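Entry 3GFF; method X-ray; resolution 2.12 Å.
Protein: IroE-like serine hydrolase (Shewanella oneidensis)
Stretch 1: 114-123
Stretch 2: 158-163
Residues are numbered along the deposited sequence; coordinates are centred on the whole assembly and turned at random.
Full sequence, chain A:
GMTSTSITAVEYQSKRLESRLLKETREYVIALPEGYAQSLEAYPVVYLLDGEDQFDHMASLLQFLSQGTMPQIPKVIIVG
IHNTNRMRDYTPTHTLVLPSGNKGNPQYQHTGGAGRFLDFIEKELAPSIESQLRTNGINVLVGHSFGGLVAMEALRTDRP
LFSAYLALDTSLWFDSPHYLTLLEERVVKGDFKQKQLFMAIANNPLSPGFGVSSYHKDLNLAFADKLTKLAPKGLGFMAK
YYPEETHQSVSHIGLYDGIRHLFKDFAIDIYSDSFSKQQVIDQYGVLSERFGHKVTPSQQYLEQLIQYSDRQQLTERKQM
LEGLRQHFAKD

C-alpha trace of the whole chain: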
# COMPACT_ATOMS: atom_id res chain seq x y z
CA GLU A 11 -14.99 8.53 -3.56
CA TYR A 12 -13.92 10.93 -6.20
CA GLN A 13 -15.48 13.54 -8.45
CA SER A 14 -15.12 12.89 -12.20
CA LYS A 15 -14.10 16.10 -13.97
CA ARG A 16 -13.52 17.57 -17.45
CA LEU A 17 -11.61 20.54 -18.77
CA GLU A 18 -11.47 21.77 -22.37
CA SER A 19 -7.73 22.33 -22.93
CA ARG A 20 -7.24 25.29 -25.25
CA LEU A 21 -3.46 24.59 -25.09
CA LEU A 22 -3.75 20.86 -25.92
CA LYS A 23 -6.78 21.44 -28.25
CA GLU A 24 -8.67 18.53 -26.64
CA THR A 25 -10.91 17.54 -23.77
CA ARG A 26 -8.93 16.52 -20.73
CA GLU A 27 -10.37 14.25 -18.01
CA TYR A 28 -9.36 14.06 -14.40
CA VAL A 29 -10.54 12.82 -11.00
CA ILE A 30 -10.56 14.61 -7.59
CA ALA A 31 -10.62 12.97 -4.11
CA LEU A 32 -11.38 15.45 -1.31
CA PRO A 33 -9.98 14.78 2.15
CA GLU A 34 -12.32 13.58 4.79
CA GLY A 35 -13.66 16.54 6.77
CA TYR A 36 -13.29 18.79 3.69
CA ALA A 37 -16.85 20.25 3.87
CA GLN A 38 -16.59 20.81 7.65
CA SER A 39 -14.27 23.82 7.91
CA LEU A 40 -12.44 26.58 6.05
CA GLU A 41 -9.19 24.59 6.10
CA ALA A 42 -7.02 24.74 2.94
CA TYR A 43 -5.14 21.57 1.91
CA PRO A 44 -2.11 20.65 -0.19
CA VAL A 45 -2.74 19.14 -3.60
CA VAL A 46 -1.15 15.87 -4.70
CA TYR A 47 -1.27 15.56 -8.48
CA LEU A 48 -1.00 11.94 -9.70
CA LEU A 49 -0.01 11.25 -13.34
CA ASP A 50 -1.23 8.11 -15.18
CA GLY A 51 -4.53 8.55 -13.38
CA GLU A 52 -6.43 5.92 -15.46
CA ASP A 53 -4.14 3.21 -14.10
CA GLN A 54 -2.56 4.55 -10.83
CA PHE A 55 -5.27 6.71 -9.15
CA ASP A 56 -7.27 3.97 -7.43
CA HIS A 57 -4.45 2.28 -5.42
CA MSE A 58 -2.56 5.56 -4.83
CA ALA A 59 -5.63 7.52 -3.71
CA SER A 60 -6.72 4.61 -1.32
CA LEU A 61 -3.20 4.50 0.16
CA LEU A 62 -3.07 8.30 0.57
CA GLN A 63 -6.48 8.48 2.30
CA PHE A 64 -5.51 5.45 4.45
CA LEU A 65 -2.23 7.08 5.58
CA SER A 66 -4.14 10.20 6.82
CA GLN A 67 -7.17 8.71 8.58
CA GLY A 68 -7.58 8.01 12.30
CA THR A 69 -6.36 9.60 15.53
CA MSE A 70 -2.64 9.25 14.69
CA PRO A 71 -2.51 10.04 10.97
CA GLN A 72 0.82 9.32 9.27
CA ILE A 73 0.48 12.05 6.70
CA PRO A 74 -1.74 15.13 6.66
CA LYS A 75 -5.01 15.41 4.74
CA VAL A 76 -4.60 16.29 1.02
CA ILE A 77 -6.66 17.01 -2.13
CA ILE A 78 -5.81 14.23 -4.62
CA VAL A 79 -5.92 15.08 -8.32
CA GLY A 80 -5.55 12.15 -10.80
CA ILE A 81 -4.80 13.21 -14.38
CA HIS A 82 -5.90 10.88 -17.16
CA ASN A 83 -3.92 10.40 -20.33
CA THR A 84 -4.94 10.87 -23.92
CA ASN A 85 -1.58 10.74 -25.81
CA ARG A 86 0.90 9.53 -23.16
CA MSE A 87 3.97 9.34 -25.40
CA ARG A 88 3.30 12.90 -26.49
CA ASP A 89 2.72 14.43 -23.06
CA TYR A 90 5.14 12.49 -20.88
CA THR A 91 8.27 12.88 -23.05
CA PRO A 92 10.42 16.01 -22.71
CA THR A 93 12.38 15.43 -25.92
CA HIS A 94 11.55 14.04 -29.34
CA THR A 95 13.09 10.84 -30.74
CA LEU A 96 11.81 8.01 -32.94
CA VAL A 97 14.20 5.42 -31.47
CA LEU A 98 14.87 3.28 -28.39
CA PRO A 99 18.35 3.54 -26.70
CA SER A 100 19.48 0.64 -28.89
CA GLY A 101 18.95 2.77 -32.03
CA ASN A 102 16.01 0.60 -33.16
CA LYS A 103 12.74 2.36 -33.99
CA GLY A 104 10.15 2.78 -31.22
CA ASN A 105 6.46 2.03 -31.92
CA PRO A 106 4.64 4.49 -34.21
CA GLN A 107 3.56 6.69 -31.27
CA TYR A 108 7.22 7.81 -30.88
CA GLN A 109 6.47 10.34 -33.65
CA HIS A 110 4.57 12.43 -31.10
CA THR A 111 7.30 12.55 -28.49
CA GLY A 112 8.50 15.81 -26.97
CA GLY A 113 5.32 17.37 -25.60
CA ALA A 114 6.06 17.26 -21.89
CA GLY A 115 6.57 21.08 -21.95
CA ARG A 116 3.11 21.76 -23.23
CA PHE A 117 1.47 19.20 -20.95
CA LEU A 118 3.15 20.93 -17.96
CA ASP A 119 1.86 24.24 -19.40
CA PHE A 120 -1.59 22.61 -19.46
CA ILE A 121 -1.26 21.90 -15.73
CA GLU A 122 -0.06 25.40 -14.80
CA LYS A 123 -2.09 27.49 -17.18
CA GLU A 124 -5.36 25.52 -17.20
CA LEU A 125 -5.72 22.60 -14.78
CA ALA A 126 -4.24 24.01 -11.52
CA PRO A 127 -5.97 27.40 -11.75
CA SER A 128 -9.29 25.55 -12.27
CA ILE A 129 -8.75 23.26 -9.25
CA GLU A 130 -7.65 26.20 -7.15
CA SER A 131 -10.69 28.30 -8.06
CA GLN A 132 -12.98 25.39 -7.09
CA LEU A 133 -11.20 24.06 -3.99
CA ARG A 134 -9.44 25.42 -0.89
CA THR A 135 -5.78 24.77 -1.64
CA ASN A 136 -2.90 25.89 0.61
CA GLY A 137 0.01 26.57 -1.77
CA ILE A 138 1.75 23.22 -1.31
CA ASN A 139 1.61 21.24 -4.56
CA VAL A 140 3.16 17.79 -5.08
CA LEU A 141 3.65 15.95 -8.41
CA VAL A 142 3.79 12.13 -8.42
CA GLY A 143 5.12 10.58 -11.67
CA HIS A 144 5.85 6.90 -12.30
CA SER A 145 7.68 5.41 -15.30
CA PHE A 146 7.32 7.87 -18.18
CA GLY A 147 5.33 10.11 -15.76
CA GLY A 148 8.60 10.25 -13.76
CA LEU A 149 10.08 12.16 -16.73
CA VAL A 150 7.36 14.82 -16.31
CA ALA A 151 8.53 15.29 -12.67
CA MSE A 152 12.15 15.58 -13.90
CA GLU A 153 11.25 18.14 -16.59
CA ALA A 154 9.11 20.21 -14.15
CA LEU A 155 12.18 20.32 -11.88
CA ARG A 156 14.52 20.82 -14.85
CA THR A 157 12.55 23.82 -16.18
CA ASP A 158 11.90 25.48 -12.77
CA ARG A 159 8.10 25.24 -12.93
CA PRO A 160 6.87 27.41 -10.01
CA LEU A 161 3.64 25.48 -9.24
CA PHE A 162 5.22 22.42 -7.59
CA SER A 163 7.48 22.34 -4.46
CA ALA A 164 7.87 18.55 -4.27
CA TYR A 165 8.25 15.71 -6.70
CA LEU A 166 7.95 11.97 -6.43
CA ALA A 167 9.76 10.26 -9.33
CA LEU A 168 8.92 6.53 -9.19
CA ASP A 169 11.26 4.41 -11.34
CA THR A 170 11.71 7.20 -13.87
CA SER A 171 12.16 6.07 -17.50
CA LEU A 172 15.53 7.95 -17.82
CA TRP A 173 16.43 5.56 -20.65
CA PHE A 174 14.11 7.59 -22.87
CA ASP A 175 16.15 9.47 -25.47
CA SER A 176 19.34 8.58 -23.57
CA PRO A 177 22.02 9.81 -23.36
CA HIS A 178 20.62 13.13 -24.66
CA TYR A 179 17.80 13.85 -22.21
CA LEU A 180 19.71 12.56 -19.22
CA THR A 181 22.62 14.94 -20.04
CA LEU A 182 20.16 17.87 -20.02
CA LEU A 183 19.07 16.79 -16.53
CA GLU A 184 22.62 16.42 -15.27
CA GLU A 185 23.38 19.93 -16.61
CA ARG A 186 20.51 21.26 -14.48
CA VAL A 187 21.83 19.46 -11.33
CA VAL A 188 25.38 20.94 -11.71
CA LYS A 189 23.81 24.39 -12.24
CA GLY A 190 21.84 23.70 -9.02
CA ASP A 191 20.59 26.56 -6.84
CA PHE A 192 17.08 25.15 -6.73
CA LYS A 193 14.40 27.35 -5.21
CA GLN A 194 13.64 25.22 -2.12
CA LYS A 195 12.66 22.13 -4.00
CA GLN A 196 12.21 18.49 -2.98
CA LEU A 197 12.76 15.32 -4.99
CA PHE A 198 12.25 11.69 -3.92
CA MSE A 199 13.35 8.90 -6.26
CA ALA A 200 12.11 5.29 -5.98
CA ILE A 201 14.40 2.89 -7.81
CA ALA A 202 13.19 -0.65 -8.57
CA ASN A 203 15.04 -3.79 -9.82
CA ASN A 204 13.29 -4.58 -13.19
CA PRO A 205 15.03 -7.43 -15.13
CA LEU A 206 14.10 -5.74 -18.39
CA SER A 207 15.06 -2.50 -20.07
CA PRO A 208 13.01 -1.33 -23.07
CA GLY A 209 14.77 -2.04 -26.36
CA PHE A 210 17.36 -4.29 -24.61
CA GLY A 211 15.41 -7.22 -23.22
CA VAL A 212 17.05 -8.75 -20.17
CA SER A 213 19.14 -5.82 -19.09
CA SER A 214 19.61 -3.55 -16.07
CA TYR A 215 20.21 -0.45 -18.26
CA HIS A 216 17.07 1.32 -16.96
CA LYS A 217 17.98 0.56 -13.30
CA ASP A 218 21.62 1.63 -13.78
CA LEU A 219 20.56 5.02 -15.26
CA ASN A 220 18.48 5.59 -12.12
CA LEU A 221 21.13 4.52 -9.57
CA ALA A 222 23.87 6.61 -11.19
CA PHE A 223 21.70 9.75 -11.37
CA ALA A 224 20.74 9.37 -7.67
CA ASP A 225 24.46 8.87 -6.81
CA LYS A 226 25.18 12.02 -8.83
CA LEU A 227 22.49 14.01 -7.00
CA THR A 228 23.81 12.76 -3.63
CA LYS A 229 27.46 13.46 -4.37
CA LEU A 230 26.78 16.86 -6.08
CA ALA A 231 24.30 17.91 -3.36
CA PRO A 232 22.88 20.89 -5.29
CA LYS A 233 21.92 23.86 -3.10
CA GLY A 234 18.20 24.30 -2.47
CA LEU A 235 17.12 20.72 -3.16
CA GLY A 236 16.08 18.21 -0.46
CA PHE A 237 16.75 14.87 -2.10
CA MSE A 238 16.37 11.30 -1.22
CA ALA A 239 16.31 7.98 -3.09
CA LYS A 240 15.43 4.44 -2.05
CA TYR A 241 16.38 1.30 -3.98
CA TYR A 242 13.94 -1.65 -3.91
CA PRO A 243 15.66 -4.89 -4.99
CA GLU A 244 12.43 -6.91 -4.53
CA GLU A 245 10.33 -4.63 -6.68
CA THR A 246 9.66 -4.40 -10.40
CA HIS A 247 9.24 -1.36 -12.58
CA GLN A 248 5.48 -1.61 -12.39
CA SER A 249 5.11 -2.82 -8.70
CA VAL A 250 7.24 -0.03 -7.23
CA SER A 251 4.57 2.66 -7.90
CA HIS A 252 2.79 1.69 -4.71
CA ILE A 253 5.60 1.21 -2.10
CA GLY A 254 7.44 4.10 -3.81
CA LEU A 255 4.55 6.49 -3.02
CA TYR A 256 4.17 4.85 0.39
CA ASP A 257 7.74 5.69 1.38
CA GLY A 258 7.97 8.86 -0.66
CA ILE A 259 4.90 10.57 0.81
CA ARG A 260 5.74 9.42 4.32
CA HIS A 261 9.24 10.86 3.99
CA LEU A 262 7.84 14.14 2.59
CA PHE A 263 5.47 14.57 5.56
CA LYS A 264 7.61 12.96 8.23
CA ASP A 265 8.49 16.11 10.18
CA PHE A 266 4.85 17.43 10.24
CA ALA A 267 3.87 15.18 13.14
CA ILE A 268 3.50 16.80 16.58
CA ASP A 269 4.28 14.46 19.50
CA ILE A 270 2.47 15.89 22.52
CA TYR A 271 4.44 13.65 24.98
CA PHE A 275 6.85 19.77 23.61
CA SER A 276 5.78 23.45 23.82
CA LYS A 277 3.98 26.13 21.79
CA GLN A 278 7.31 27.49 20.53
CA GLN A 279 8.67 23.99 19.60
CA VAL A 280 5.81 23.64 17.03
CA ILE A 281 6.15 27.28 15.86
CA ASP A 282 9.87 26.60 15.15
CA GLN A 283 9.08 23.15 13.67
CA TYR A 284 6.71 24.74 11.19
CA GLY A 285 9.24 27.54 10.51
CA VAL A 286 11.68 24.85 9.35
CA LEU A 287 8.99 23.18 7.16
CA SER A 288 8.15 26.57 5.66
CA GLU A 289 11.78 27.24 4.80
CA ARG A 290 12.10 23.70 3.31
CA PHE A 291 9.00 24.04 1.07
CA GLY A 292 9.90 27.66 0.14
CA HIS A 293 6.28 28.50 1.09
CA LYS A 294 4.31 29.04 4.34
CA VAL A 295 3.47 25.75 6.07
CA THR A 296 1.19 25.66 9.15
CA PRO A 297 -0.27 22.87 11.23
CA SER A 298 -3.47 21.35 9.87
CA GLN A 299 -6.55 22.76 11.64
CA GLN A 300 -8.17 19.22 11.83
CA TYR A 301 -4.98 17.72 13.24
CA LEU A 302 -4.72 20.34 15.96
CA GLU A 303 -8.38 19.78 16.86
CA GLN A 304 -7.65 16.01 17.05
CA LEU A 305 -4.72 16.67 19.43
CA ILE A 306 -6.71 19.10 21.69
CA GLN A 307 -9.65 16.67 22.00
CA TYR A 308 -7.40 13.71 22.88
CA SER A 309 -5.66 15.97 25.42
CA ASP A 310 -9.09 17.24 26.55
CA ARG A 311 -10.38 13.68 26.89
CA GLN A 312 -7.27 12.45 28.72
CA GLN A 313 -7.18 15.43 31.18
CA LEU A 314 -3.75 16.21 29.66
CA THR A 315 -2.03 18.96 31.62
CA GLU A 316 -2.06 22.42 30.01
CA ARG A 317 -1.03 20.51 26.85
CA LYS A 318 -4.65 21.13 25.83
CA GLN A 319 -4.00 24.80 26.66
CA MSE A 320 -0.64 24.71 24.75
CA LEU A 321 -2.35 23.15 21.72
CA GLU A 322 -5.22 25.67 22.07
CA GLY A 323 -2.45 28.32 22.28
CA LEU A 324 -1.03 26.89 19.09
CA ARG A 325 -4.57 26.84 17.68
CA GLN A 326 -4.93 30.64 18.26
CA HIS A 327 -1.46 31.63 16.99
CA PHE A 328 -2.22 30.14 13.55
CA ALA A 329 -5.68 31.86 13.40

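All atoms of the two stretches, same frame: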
# COMPACT_ATOMS: atom_id res chain seq x y z
N ALA A 114 6.17 17.14 -23.34
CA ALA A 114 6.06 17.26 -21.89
C ALA A 114 5.97 18.73 -21.46
O ALA A 114 5.32 19.04 -20.48
CB ALA A 114 7.22 16.53 -21.19
N GLY A 115 6.59 19.62 -22.23
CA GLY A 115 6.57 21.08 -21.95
C GLY A 115 5.18 21.65 -21.96
O GLY A 115 4.75 22.34 -21.03
N ARG A 116 4.48 21.32 -23.03
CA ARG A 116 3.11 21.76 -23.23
C ARG A 116 2.12 21.13 -22.27
O ARG A 116 1.17 21.79 -21.88
CB ARG A 116 2.71 21.55 -24.70
CG ARG A 116 3.51 22.52 -25.60
CD ARG A 116 3.96 21.96 -26.95
NE ARG A 116 3.15 22.08 -28.18
CZ ARG A 116 1.93 22.60 -28.35
NH1 ARG A 116 1.18 23.11 -27.36
NH2 ARG A 116 1.44 22.59 -29.59
N PHE A 117 2.31 19.86 -21.94
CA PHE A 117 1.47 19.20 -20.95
C PHE A 117 1.66 19.85 -19.56
O PHE A 117 0.68 20.04 -18.81
CB PHE A 117 1.73 17.69 -20.97
CG PHE A 117 1.10 16.93 -19.84
CD1 PHE A 117 -0.25 16.64 -19.84
CD2 PHE A 117 1.87 16.48 -18.77
CE1 PHE A 117 -0.81 15.91 -18.80
CE2 PHE A 117 1.30 15.77 -17.73
CZ PHE A 117 -0.03 15.50 -17.74
N LEU A 118 2.91 20.20 -19.20
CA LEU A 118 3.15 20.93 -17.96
C LEU A 118 2.47 22.32 -18.04
O LEU A 118 1.91 22.81 -17.06
CB LEU A 118 4.65 21.08 -17.68
CG LEU A 118 5.29 19.82 -17.08
CD1 LEU A 118 6.83 19.81 -17.27
CD2 LEU A 118 4.85 19.68 -15.58
N ASP A 119 2.54 22.95 -19.21
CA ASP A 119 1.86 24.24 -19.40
C ASP A 119 0.37 24.07 -19.18
O ASP A 119 -0.30 24.93 -18.58
CB ASP A 119 2.12 24.79 -20.78
CG ASP A 119 3.55 25.28 -20.97
OD1 ASP A 119 4.29 25.49 -19.99
OD2 ASP A 119 3.93 25.43 -22.11
N PHE A 120 -0.18 22.97 -19.69
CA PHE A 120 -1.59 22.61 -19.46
C PHE A 120 -1.94 22.58 -17.96
O PHE A 120 -2.98 23.07 -17.54
CB PHE A 120 -1.96 21.29 -20.14
CG PHE A 120 -3.05 20.50 -19.42
CD1 PHE A 120 -4.38 20.93 -19.42
CD2 PHE A 120 -2.75 19.31 -18.73
CE1 PHE A 120 -5.39 20.20 -18.75
CE2 PHE A 120 -3.76 18.58 -18.02
CZ PHE A 120 -5.07 19.05 -18.04
N ILE A 121 -1.06 21.99 -17.17
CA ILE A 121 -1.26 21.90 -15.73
C ILE A 121 -1.23 23.30 -15.09
O ILE A 121 -2.14 23.67 -14.36
CB ILE A 121 -0.23 20.95 -15.06
CG1 ILE A 121 -0.46 19.51 -15.53
CG2 ILE A 121 -0.30 21.07 -13.48
CD1 ILE A 121 0.62 18.53 -15.08
N GLU A 122 -0.21 24.09 -15.42
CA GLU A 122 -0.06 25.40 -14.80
C GLU A 122 -0.99 26.47 -15.28
O GLU A 122 -1.38 27.34 -14.49
CB GLU A 122 1.38 25.92 -14.94
CG GLU A 122 2.36 25.06 -14.17
CD GLU A 122 3.71 25.69 -14.00
OE1 GLU A 122 4.53 25.68 -14.94
OE2 GLU A 122 3.99 26.16 -12.89
N LYS A 123 -1.31 26.43 -16.58
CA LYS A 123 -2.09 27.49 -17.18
C LYS A 123 -3.58 27.18 -17.19
O LYS A 123 -4.37 28.10 -17.16
CB LYS A 123 -1.57 27.81 -18.59
CG LYS A 123 -0.10 28.25 -18.62
CD LYS A 123 0.10 29.64 -18.01
CE LYS A 123 1.54 30.18 -18.29
NZ LYS A 123 1.77 31.57 -17.74
N ASP A 158 12.26 24.60 -13.89
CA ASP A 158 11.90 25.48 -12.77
C ASP A 158 10.43 25.87 -12.67
O ASP A 158 10.12 26.97 -12.28
CB ASP A 158 12.82 26.70 -12.82
CG ASP A 158 14.29 26.29 -12.85
OD1 ASP A 158 14.55 25.09 -12.70
OD2 ASP A 158 15.18 27.15 -13.02
N ARG A 159 9.53 24.93 -12.96
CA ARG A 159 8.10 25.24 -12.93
C ARG A 159 7.75 25.65 -11.51
O ARG A 159 8.04 24.90 -10.58
CB ARG A 159 7.21 24.06 -13.36
CG ARG A 159 7.54 23.51 -14.73
CD ARG A 159 7.71 24.64 -15.77
NE ARG A 159 7.67 24.12 -17.13
CZ ARG A 159 6.57 24.07 -17.90
NH1 ARG A 159 5.40 24.48 -17.46
NH2 ARG A 159 6.66 23.60 -19.14
N PRO A 160 7.17 26.86 -11.35
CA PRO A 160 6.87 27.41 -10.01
C PRO A 160 5.72 26.79 -9.21
O PRO A 160 5.69 26.95 -8.00
CB PRO A 160 6.65 28.91 -10.30
CG PRO A 160 6.22 28.97 -11.70
CD PRO A 160 6.87 27.83 -12.42
N LEU A 161 4.80 26.09 -9.87
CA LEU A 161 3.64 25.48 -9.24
C LEU A 161 3.96 24.43 -8.16
O LEU A 161 3.30 24.40 -7.10
CB LEU A 161 2.79 24.77 -10.31
CG LEU A 161 1.53 24.03 -9.86
CD1 LEU A 161 0.50 25.02 -9.23
CD2 LEU A 161 0.85 23.22 -10.98
N PHE A 162 4.93 23.56 -8.45
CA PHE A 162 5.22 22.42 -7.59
C PHE A 162 6.43 22.65 -6.67
O PHE A 162 7.43 23.15 -7.13
CB PHE A 162 5.52 21.15 -8.41
CG PHE A 162 4.43 20.73 -9.34
CD1 PHE A 162 3.27 20.16 -8.87
CD2 PHE A 162 4.58 20.85 -10.72
CE1 PHE A 162 2.25 19.73 -9.74
CE2 PHE A 162 3.56 20.43 -11.60
CZ PHE A 162 2.41 19.87 -11.10
N SER A 163 6.33 22.26 -5.40
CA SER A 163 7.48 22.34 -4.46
C SER A 163 8.13 20.98 -4.23
O SER A 163 9.28 20.90 -3.77
CB SER A 163 7.06 22.93 -3.11
OG SER A 163 5.92 22.26 -2.59

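Contact between the helix 114-123 and the irregular segment 158-163 of the IroE-like serine hydrolase, which together bury 410 Å². R159 dominates the polar part. Its CA-to-CB bond points toward the helix, and chi1 and chi2 are both m (-56° and -46°), which bends the chain near its root; chi3 is then t (-165°), and the extended outer part carries the guanidinium along the helix past L118, so that NH2 comes within reach of the carbonyl O of G115. R159 NH2 donates to the backbone O of G115 (3.0 Å), an oxygen that also accepts the helical hydrogen bond from D119 N (2.9 Å from G115 O). The absence of a side chain at G115 is not what admits the arginine: an ideal CB would lie 4.3 Å from R159 NH2, with room to spare.

Two carboxylates, from E122 and D119, form salt bridges with the guanidinium. E122 points toward the segment, and its m, t conformation with chi3 at -79° lets its two oxygens serve different partners. OE1 forms a salt bridge with R159 NH1 (2.9 Å), near the guanidinium plane and with a good N-H...O angle of 161°. OE2 accepts from the backbone N of L161 (3.1 Å), so the glutamate ties down both an arginine side chain and the main chain two residues further on. The same OE2 lies 3.4 Å from P160 CD, packed against the proline ring. D119 starts out away from the segment, but chi1 of -71° (m) swings its carboxylate back. OD1 reaches R159 NH1 at 2.9 Å in a second salt bridge and R159 NH2 at 3.1 Å; both hydrogen bonds are weak, with angles of 127° and 122°, because the single oxygen approaches obliquely and is shared by two nitrogens. L118 covers one face of the guanidinium, its CB 3.5 Å from R159 NH1, so the charged group lies against an aliphatic surface while its edge meets E122 OE1 and G115 O.

Beyond this polar cluster the contact turns apolar. L118 (m, t) sends CD2 to the edge of the F162 ring, 4.3 Å from F162 CE2. I121, also m, t, meets two residues through CG2: L161 CD2 at 3.5 Å and F162 CZ at 3.8 Å. L161 points toward the helix with a t, p side chain that brings CD2 up to this methyl. F162 leaves its backbone sideways, yet chi1 of -58° (m) brings the far end of its ring nearer the helix, where CE2 and CZ approach L118 and I121, one helical turn apart.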